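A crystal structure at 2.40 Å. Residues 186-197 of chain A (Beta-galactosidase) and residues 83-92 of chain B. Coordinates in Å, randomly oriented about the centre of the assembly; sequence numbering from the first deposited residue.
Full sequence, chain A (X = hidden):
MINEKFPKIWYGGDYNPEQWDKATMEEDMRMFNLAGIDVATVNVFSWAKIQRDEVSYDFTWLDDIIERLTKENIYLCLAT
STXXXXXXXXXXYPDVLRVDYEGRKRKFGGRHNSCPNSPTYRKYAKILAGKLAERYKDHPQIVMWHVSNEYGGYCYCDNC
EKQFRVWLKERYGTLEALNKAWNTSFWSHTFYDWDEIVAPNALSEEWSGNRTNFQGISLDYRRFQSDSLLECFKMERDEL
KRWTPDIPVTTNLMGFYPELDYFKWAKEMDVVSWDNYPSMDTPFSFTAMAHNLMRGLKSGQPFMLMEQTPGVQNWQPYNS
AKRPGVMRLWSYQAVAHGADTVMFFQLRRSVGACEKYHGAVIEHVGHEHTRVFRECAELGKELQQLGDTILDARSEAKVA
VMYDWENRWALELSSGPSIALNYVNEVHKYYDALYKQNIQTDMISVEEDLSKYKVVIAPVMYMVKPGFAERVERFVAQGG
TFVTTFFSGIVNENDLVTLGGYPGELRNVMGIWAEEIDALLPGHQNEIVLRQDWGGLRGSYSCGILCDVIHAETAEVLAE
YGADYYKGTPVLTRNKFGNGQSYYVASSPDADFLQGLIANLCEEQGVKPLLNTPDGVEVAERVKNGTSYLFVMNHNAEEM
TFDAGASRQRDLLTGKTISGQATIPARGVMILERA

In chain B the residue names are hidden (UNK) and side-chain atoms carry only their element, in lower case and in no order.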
ATOM      1  N   PHE A 186      -1.393  14.210  29.116  1.00 22.20           N
ATOM      2  CA  PHE A 186      -0.478  13.993  27.996  1.00 22.80           C
ATOM      3  C   PHE A 186      -0.916  14.783  26.746  1.00 25.50           C
ATOM      4  O   PHE A 186      -2.095  14.780  26.369  1.00 24.42           O
ATOM      5  CB  PHE A 186      -0.420  12.495  27.695  1.00 23.57           C
ATOM      6  CG  PHE A 186       0.540  12.120  26.604  1.00 27.71           C
ATOM      7  CD1 PHE A 186       1.911  12.228  26.798  1.00 28.27           C
ATOM      8  CD2 PHE A 186       0.075  11.629  25.387  1.00 29.69           C
ATOM      9  CE1 PHE A 186       2.799  11.880  25.792  1.00 24.75           C
ATOM     10  CE2 PHE A 186       0.963  11.276  24.381  1.00 24.10           C
ATOM     11  CZ  PHE A 186       2.325  11.406  24.590  1.00 25.24           C
ATOM     12  N   TRP A 187       0.028  15.477  26.115  1.00 26.65           N
ATOM     13  CA  TRP A 187      -0.260  16.204  24.882  1.00 21.72           C
ATOM     14  C   TRP A 187      -1.453  17.161  25.010  1.00 24.09           C
ATOM     15  O   TRP A 187      -2.270  17.293  24.075  1.00 21.34           O
ATOM     16  CB  TRP A 187      -0.514  15.222  23.732  1.00 22.72           C
ATOM     17  CG  TRP A 187       0.723  14.510  23.186  1.00 27.59           C
ATOM     18  CD1 TRP A 187       1.979  14.510  23.720  1.00 27.62           C
ATOM     19  CD2 TRP A 187       0.795  13.702  21.995  1.00 27.71           C
ATOM     20  NE1 TRP A 187       2.830  13.755  22.938  1.00 28.01           N
ATOM     21  CE2 TRP A 187       2.127  13.248  21.877  1.00 24.49           C
ATOM     22  CE3 TRP A 187      -0.138  13.318  21.023  1.00 25.91           C
ATOM     23  CZ2 TRP A 187       2.546  12.428  20.833  1.00 25.25           C
ATOM     24  CZ3 TRP A 187       0.293  12.514  19.967  1.00 24.33           C
ATOM     25  CH2 TRP A 187       1.615  12.073  19.889  1.00 24.17           C
ATOM     26  N   SER A 188      -1.561  17.825  26.159  1.00 21.97           N
ATOM     27  CA  SER A 188      -2.584  18.858  26.351  1.00 19.04           C
ATOM     28  C   SER A 188      -4.000  18.359  26.001  1.00 20.96           C
ATOM     29  O   SER A 188      -4.802  19.098  25.429  1.00 23.28           O
ATOM     30  CB  SER A 188      -2.216  20.088  25.500  1.00 20.30           C
ATOM     31  OG  SER A 188      -3.090  21.194  25.703  1.00 18.98           O
ATOM     32  N   HIS A 189      -4.316  17.115  26.346  1.00 18.59           N
ATOM     33  CA  HIS A 189      -5.603  16.533  25.958  1.00 22.39           C
ATOM     34  C   HIS A 189      -6.765  16.744  26.936  1.00 25.14           C
ATOM     35  O   HIS A 189      -7.850  16.180  26.735  1.00 22.43           O
ATOM     36  CB  HIS A 189      -5.457  15.043  25.625  1.00 19.15           C
ATOM     37  CG  HIS A 189      -5.281  14.776  24.166  1.00 23.47           C
ATOM     38  ND1 HIS A 189      -4.392  15.480  23.383  1.00 21.31           N
ATOM     39  CD2 HIS A 189      -5.902  13.903  23.337  1.00 27.55           C
ATOM     40  CE1 HIS A 189      -4.462  15.046  22.139  1.00 19.12           C
ATOM     41  NE2 HIS A 189      -5.366  14.085  22.084  1.00 27.41           N
ATOM     42  N   THR A 190      -6.550  17.559  27.968  1.00 20.68           N
ATOM     43  CA  THR A 190      -7.561  17.777  29.003  1.00 17.60           C
ATOM     44  C   THR A 190      -8.921  18.182  28.438  1.00 22.39           C
ATOM     45  O   THR A 190      -9.063  19.241  27.794  1.00 19.15           O
ATOM     46  CB  THR A 190      -7.121  18.872  30.001  1.00 21.50           C
ATOM     47  OG1 THR A 190      -5.854  18.524  30.573  1.00 26.19           O
ATOM     48  CG2 THR A 190      -8.155  19.027  31.119  1.00 20.67           C
ATOM     49  N   PHE A 191      -9.927  17.352  28.699  1.00 20.09           N
ATOM     50  CA  PHE A 191     -11.286  17.673  28.286  1.00 20.73           C
ATOM     51  C   PHE A 191     -12.030  18.394  29.396  1.00 24.19           C
ATOM     52  O   PHE A 191     -12.070  17.919  30.531  1.00 25.06           O
ATOM     53  CB  PHE A 191     -12.047  16.415  27.871  1.00 17.07           C
ATOM     54  CG  PHE A 191     -11.470  15.741  26.676  1.00 19.31           C
ATOM     55  CD1 PHE A 191     -11.621  16.294  25.407  1.00 17.20           C
ATOM     56  CD2 PHE A 191     -10.765  14.559  26.810  1.00 16.08           C
ATOM     57  CE1 PHE A 191     -11.081  15.675  24.288  1.00 15.38           C
ATOM     58  CE2 PHE A 191     -10.224  13.933  25.701  1.00 18.53           C
ATOM     59  CZ  PHE A 191     -10.380  14.499  24.432  1.00 18.32           C
ATOM     60  N   TYR A 192     -12.614  19.542  29.055  1.00 24.82           N
ATOM     61  CA  TYR A 192     -13.412  20.331  29.992  1.00 22.63           C
ATOM     62  C   TYR A 192     -14.904  20.172  29.733  1.00 26.47           C
ATOM     63  O   TYR A 192     -15.732  20.624  30.528  1.00 25.73           O
ATOM     64  CB  TYR A 192     -13.038  21.812  29.908  1.00 23.73           C
ATOM     65  CG  TYR A 192     -11.692  22.120  30.514  1.00 24.46           C
ATOM     66  CD1 TYR A 192     -11.524  22.147  31.894  1.00 24.25           C
ATOM     67  CD2 TYR A 192     -10.591  22.389  29.710  1.00 20.86           C
ATOM     68  CE1 TYR A 192     -10.285  22.435  32.461  1.00 23.87           C
ATOM     69  CE2 TYR A 192      -9.350  22.665  30.259  1.00 19.53           C
ATOM     70  CZ  TYR A 192      -9.202  22.685  31.643  1.00 25.71           C
ATOM     71  OH  TYR A 192      -7.973  22.969  32.207  1.00 23.20           O
ATOM     72  N   ASP A 193     -15.247  19.536  28.615  1.00 23.66           N
ATOM     73  CA  ASP A 193     -16.639  19.242  28.305  1.00 23.94           C
ATOM     74  C   ASP A 193     -16.749  17.980  27.450  1.00 22.46           C
ATOM     75  O   ASP A 193     -15.897  17.709  26.599  1.00 19.83           O
ATOM     76  CB  ASP A 193     -17.317  20.433  27.606  1.00 22.56           C
ATOM     77  CG  ASP A 193     -18.768  20.150  27.264  1.00 31.17           C
ATOM     78  OD1 ASP A 193     -19.549  19.804  28.183  1.00 33.51           O
ATOM     79  OD2 ASP A 193     -19.127  20.244  26.068  1.00 41.25           O
ATOM     80  N   TRP A 194     -17.799  17.208  27.689  1.00 23.86           N
ATOM     81  CA  TRP A 194     -18.005  15.961  26.968  1.00 21.74           C
ATOM     82  C   TRP A 194     -18.071  16.179  25.454  1.00 20.48           C
ATOM     83  O   TRP A 194     -17.655  15.323  24.683  1.00 19.65           O
ATOM     84  CB  TRP A 194     -19.282  15.263  27.458  1.00 22.06           C
ATOM     85  CG  TRP A 194     -19.304  14.996  28.929  1.00 20.73           C
ATOM     86  CD1 TRP A 194     -19.910  15.750  29.879  1.00 24.24           C
ATOM     87  CD2 TRP A 194     -18.699  13.890  29.620  1.00 25.29           C
ATOM     88  NE1 TRP A 194     -19.718  15.197  31.120  1.00 24.27           N
ATOM     89  CE2 TRP A 194     -18.973  14.056  30.992  1.00 22.41           C
ATOM     90  CE3 TRP A 194     -17.950  12.780  29.212  1.00 24.98           C
ATOM     91  CZ2 TRP A 194     -18.528  13.157  31.962  1.00 19.09           C
ATOM     92  CZ3 TRP A 194     -17.510  11.884  30.180  1.00 18.93           C
ATOM     93  CH2 TRP A 194     -17.803  12.083  31.538  1.00 20.35           C
ATOM     94  N   ASP A 195     -18.590  17.323  25.020  1.00 21.09           N
ATOM     95  CA  ASP A 195     -18.736  17.538  23.589  1.00 21.21           C
ATOM     96  C   ASP A 195     -17.420  17.809  22.865  1.00 21.02           C
ATOM     97  O   ASP A 195     -17.379  17.852  21.631  1.00 23.85           O
ATOM     98  CB  ASP A 195     -19.761  18.625  23.284  1.00 23.18           C
ATOM     99  CG  ASP A 195     -21.184  18.168  23.541  1.00 26.82           C
ATOM    100  OD1 ASP A 195     -22.068  19.048  23.654  1.00 30.58           O
ATOM    101  OD2 ASP A 195     -21.409  16.935  23.645  1.00 22.74           O
ATOM    102  N   GLU A 196     -16.353  17.978  23.637  1.00 22.25           N
ATOM    103  CA  GLU A 196     -15.010  18.175  23.095  1.00 23.90           C
ATOM    104  C   GLU A 196     -14.387  16.831  22.685  1.00 21.89           C
ATOM    105  O   GLU A 196     -13.408  16.790  21.934  1.00 22.12           O
ATOM    106  CB  GLU A 196     -14.116  18.881  24.129  1.00 20.03           C
ATOM    107  CG  GLU A 196     -14.641  20.223  24.589  1.00 20.66           C
ATOM    108  CD  GLU A 196     -13.929  20.763  25.824  1.00 21.98           C
ATOM    109  OE1 GLU A 196     -12.893  20.198  26.232  1.00 23.22           O
ATOM    110  OE2 GLU A 196     -14.418  21.755  26.403  1.00 22.88           O
ATOM    111  N   ILE A 197     -14.956  15.738  23.190  1.00 18.36           N
ATOM    112  CA  ILE A 197     -14.481  14.390  22.870  1.00 17.83           C
ATOM    113  C   ILE A 197     -15.042  13.975  21.518  1.00 17.50           C
ATOM    114  O   ILE A 197     -16.251  14.041  21.323  1.00 16.01           O
ATOM    115  CB  ILE A 197     -14.987  13.370  23.922  1.00 15.24           C
ATOM    116  CG1 ILE A 197     -14.458  13.726  25.307  1.00 15.33           C
ATOM    117  CG2 ILE A 197     -14.611  11.950  23.527  1.00 14.59           C
ATOM    118  CD1 ILE A 197     -15.071  12.911  26.416  1.00 15.45           C
TER
ATOM    119  N   UNK B  83       2.578  23.625  21.331  1.00 22.09           N
ATOM    120  CA  UNK B  83       2.754  22.501  20.431  1.00 22.36           C
ATOM    121  C   UNK B  83       1.536  21.602  20.285  1.00 22.46           C
ATOM    122  O   UNK B  83       1.538  20.680  19.470  1.00 23.33           O
ATOM    123  N   UNK B  84       0.513  21.846  21.095  1.00 18.39           N
ATOM    124  CA  UNK B  84      -0.760  21.151  20.960  1.00 17.04           C
ATOM    125  C   UNK B  84      -1.856  22.023  21.555  1.00 19.27           C
ATOM    126  O   UNK B  84      -1.795  22.400  22.728  1.00 20.96           O
ATOM    127  c   UNK B  84      -0.719  19.795  21.655  1.00 16.41           C
ATOM    128  N   UNK B  85      -2.857  22.361  20.754  1.00 16.46           N
ATOM    129  CA  UNK B  85      -3.893  23.259  21.228  1.00 18.02           C
ATOM    130  C   UNK B  85      -4.929  22.495  22.061  1.00 19.84           C
ATOM    131  O   UNK B  85      -5.015  21.274  21.976  1.00 22.13           O
ATOM    132  n   UNK B  85      -6.148  21.662  17.736  1.00 17.17           N
ATOM    133  c   UNK B  85      -4.530  24.002  20.058  1.00 18.64           C
ATOM    134  n   UNK B  85      -4.557  23.097  17.703  1.00 19.71           N
ATOM    135  c   UNK B  85      -6.071  22.198  18.998  1.00 16.24           C
ATOM    136  c   UNK B  85      -5.067  23.107  18.984  1.00 21.43           C
ATOM    137  c   UNK B  85      -5.225  22.222  16.973  1.00 19.24           C
ATOM    138  N   UNK B  86      -5.704  23.212  22.884  1.00 18.07           N
ATOM    139  CA  UNK B  86      -6.714  22.580  23.745  1.00 17.90           C
ATOM    140  C   UNK B  86      -7.929  22.093  22.968  1.00 17.79           C
ATOM    141  O   UNK B  86      -8.322  22.703  21.963  1.00 17.25           O
ATOM    142  c   UNK B  86      -7.137  23.720  24.702  1.00 19.23           C
ATOM    143  c   UNK B  86      -6.062  24.784  24.574  1.00 16.03           C
ATOM    144  c   UNK B  86      -5.576  24.658  23.148  1.00 19.88           C
ATOM    145  N   UNK B  87      -8.538  21.012  23.442  1.00 19.30           N
ATOM    146  CA  UNK B  87      -9.746  20.481  22.803  1.00 20.65           C
ATOM    147  C   UNK B  87     -10.895  21.493  22.739  1.00 18.28           C
ATOM    148  O   UNK B  87     -11.657  21.501  21.776  1.00 18.52           O
ATOM    149  c   UNK B  87     -10.203  19.187  23.477  1.00 13.78           C
ATOM    150  N   UNK B  88     -11.037  22.340  23.756  1.00 16.73           N
ATOM    151  CA  UNK B  88     -12.127  23.310  23.726  1.00 17.12           C
ATOM    152  C   UNK B  88     -11.926  24.291  22.565  1.00 19.97           C
ATOM    153  O   UNK B  88     -12.880  24.824  22.001  1.00 18.61           O
ATOM    154  c   UNK B  88     -10.761  26.218  24.962  1.00 18.13           C
ATOM    155  c   UNK B  88      -8.980  27.869  25.372  1.00 18.01           C
ATOM    156  c   UNK B  88     -11.358  27.089  24.039  1.00 18.73           C
ATOM    157  c   UNK B  88     -11.087  24.902  25.455  1.00 20.28           C
ATOM    158  c   UNK B  88      -9.581  26.627  25.613  1.00 18.43           C
ATOM    159  c   UNK B  88     -12.273  24.045  25.059  1.00 16.85           C
ATOM    160  n   UNK B  88      -9.208  25.611  26.456  1.00 21.11           N
ATOM    161  c   UNK B  88      -9.581  28.706  24.462  1.00 17.45           C
ATOM    162  c   UNK B  88     -10.112  24.582  26.356  1.00 18.26           C
ATOM    163  c   UNK B  88     -10.760  28.333  23.800  1.00 19.07           C
ATOM    164  N   UNK B  89     -10.669  24.505  22.208  1.00 20.06           N
ATOM    165  CA  UNK B  89     -10.339  25.465  21.178  1.00 19.90           C
ATOM    166  C   UNK B  89     -10.632  24.857  19.814  1.00 17.29           C
ATOM    167  O   UNK B  89     -11.203  25.521  18.958  1.00 18.08           O
ATOM    168  s   UNK B  89      -6.801  27.585  20.456  1.00 22.52           S
ATOM    169  c   UNK B  89      -8.559  27.162  20.495  1.00 11.49           C
ATOM    170  c   UNK B  89      -8.877  25.924  21.302  1.00 13.89           C
ATOM    171  c   UNK B  89      -6.577  28.232  22.121  1.00 15.28           C
ATOM    172  N   UNK B  90     -10.262  23.595  19.620  1.00 18.98           N
ATOM    173  CA  UNK B  90     -10.602  22.879  18.381  1.00 20.70           C
ATOM    174  C   UNK B  90     -12.123  22.828  18.181  1.00 23.18           C
ATOM    175  O   UNK B  90     -12.616  22.962  17.059  1.00 18.25           O
ATOM    176  c   UNK B  90     -10.018  21.470  18.379  1.00 14.75           C
ATOM    177  N   UNK B  91     -12.856  22.658  19.282  1.00 17.75           N
ATOM    178  CA  UNK B  91     -14.303  22.545  19.219  1.00 19.42           C
ATOM    179  C   UNK B  91     -14.962  23.895  18.927  1.00 24.16           C
ATOM    180  O   UNK B  91     -15.862  23.990  18.093  1.00 25.14           O
ATOM    181  c   UNK B  91     -14.863  21.947  20.516  1.00 20.02           C
ATOM    182  c   UNK B  91     -16.298  21.499  20.392  1.00 20.73           C
ATOM    183  n   UNK B  91     -19.495  22.896  21.998  1.00 41.50           N
ATOM    184  c   UNK B  91     -17.153  22.211  21.399  1.00 34.49           C
ATOM    185  c   UNK B  91     -18.643  22.022  21.107  1.00 46.85           C
ATOM    186  N   UNK B  92     -14.516  24.941  19.604  1.00 20.83           N
ATOM    187  CA  UNK B  92     -15.146  26.240  19.444  1.00 20.13           C
ATOM    188  C   UNK B  92     -14.638  26.992  18.222  1.00 22.33           C
ATOM    189  O   UNK B  92     -15.382  27.745  17.594  1.00 19.78           O
ATOM    190  c   UNK B  92     -15.657  26.476  21.913  1.00 21.94           C
ATOM    191  n   UNK B  92     -16.161  27.489  25.454  1.00 41.52           N
ATOM    192  c   UNK B  92     -15.314  27.199  23.207  1.00 21.77           C
ATOM    193  c   UNK B  92     -16.022  26.515  24.362  1.00 20.31           C
ATOM    194  c   UNK B  92     -14.949  27.067  20.713  1.00 22.55           C
TER
HETATM  195  O   HOH W   1      -4.181  18.920  22.282  1.00 24.08           O
HETATM  196  O   HOH W   2      -7.375  19.677  25.564  1.00 17.07           O
HETATM  197  O   HOH W   3     -10.449  21.457  26.381  1.00 18.66           O
HETATM  198  O   HOH W   4     -12.692  19.069  20.352  1.00 17.07           O

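Position 83 of chain B has no side-chain atoms beyond the backbone and lies out of reach of the chain A stretch; it is G83(B). Position 84 carries a single carbon, a CB directed toward chain A, 3.8 Å from O of W187(A) and 4.1 Å from CB of S188(A). One carbon alone identifies A84(B). Its backbone O accepts a weak hydrogen bond from OG of S188(A), at 3.5 Å.

At position 85 one carbon leads to a five-membered ring of three carbons and two nitrogens, an imidazole, so the residue is H85(B). Its CA-to-CB bond points away from the chain A stretch, and its side chain comes no nearer than 6.5 Å. The link is made by the backbone instead: water 1 lies within hydrogen-bonding reach of both O of H85(B), at 2.5 Å, and O of W187(A), at 3.1 Å. Position 86 has three carbons closing a ring onto its own backbone nitrogen, and its CA lies 4.3 Å from O of S188(A), a contact of the backbone and not of the ring. The closed ring defines P86(B). It occupies the N-cap position, right before the helix that begins at 87.

Position 87 again shows one carbon, directed toward chain A. This CB lies 3.7 Å from CE1 of F191(A) and 4.0 Å from CB of E196(A), and the residue is A87(B). Position 88 bears one carbon followed by fused five- and six-membered rings with eight carbons and one nitrogen, an indole. Its CB is 3.4 Å from OE2 of E196(A). The residue is W88(B), whose CD1 meets CD2 of Y192(A) at 4.0 Å.

Position 89 has an unbranched chain of two carbons, a sulfur and a terminal carbon, and does not touch chain A; it is M89(B). Position 90, with one carbon and likewise no contact, is A90(B). Positions 91 and 92 each have four carbons in a row ending in nitrogen, hence K91(B) and K92(B). The former lays its aliphatic portion along chain A, with CG 4.0 Å from O of D195(A) and CE 4.2 Å from CB of D195(A); the latter makes no close contact.

Small apolar contacts are made directly, and ordered waters beside them bridge the polar groups. At the start of the helix, N of A87(B) donates to water 2 (2.8 Å), which donates to O of S188(A) (2.6 Å) and O of T190(A) (2.8 Å). Similarly, N of W88(B) donates to water 3 (2.8 Å), which donates to OE1 of E196(A) (2.8 Å). That same OE1 accepts from N of Y192(A) at 2.9 Å, so one carboxylate oxygen both braces its own loop and receives the water-borne link to the helix.

Chain B, residues 83-92: GAHPAWMAKK
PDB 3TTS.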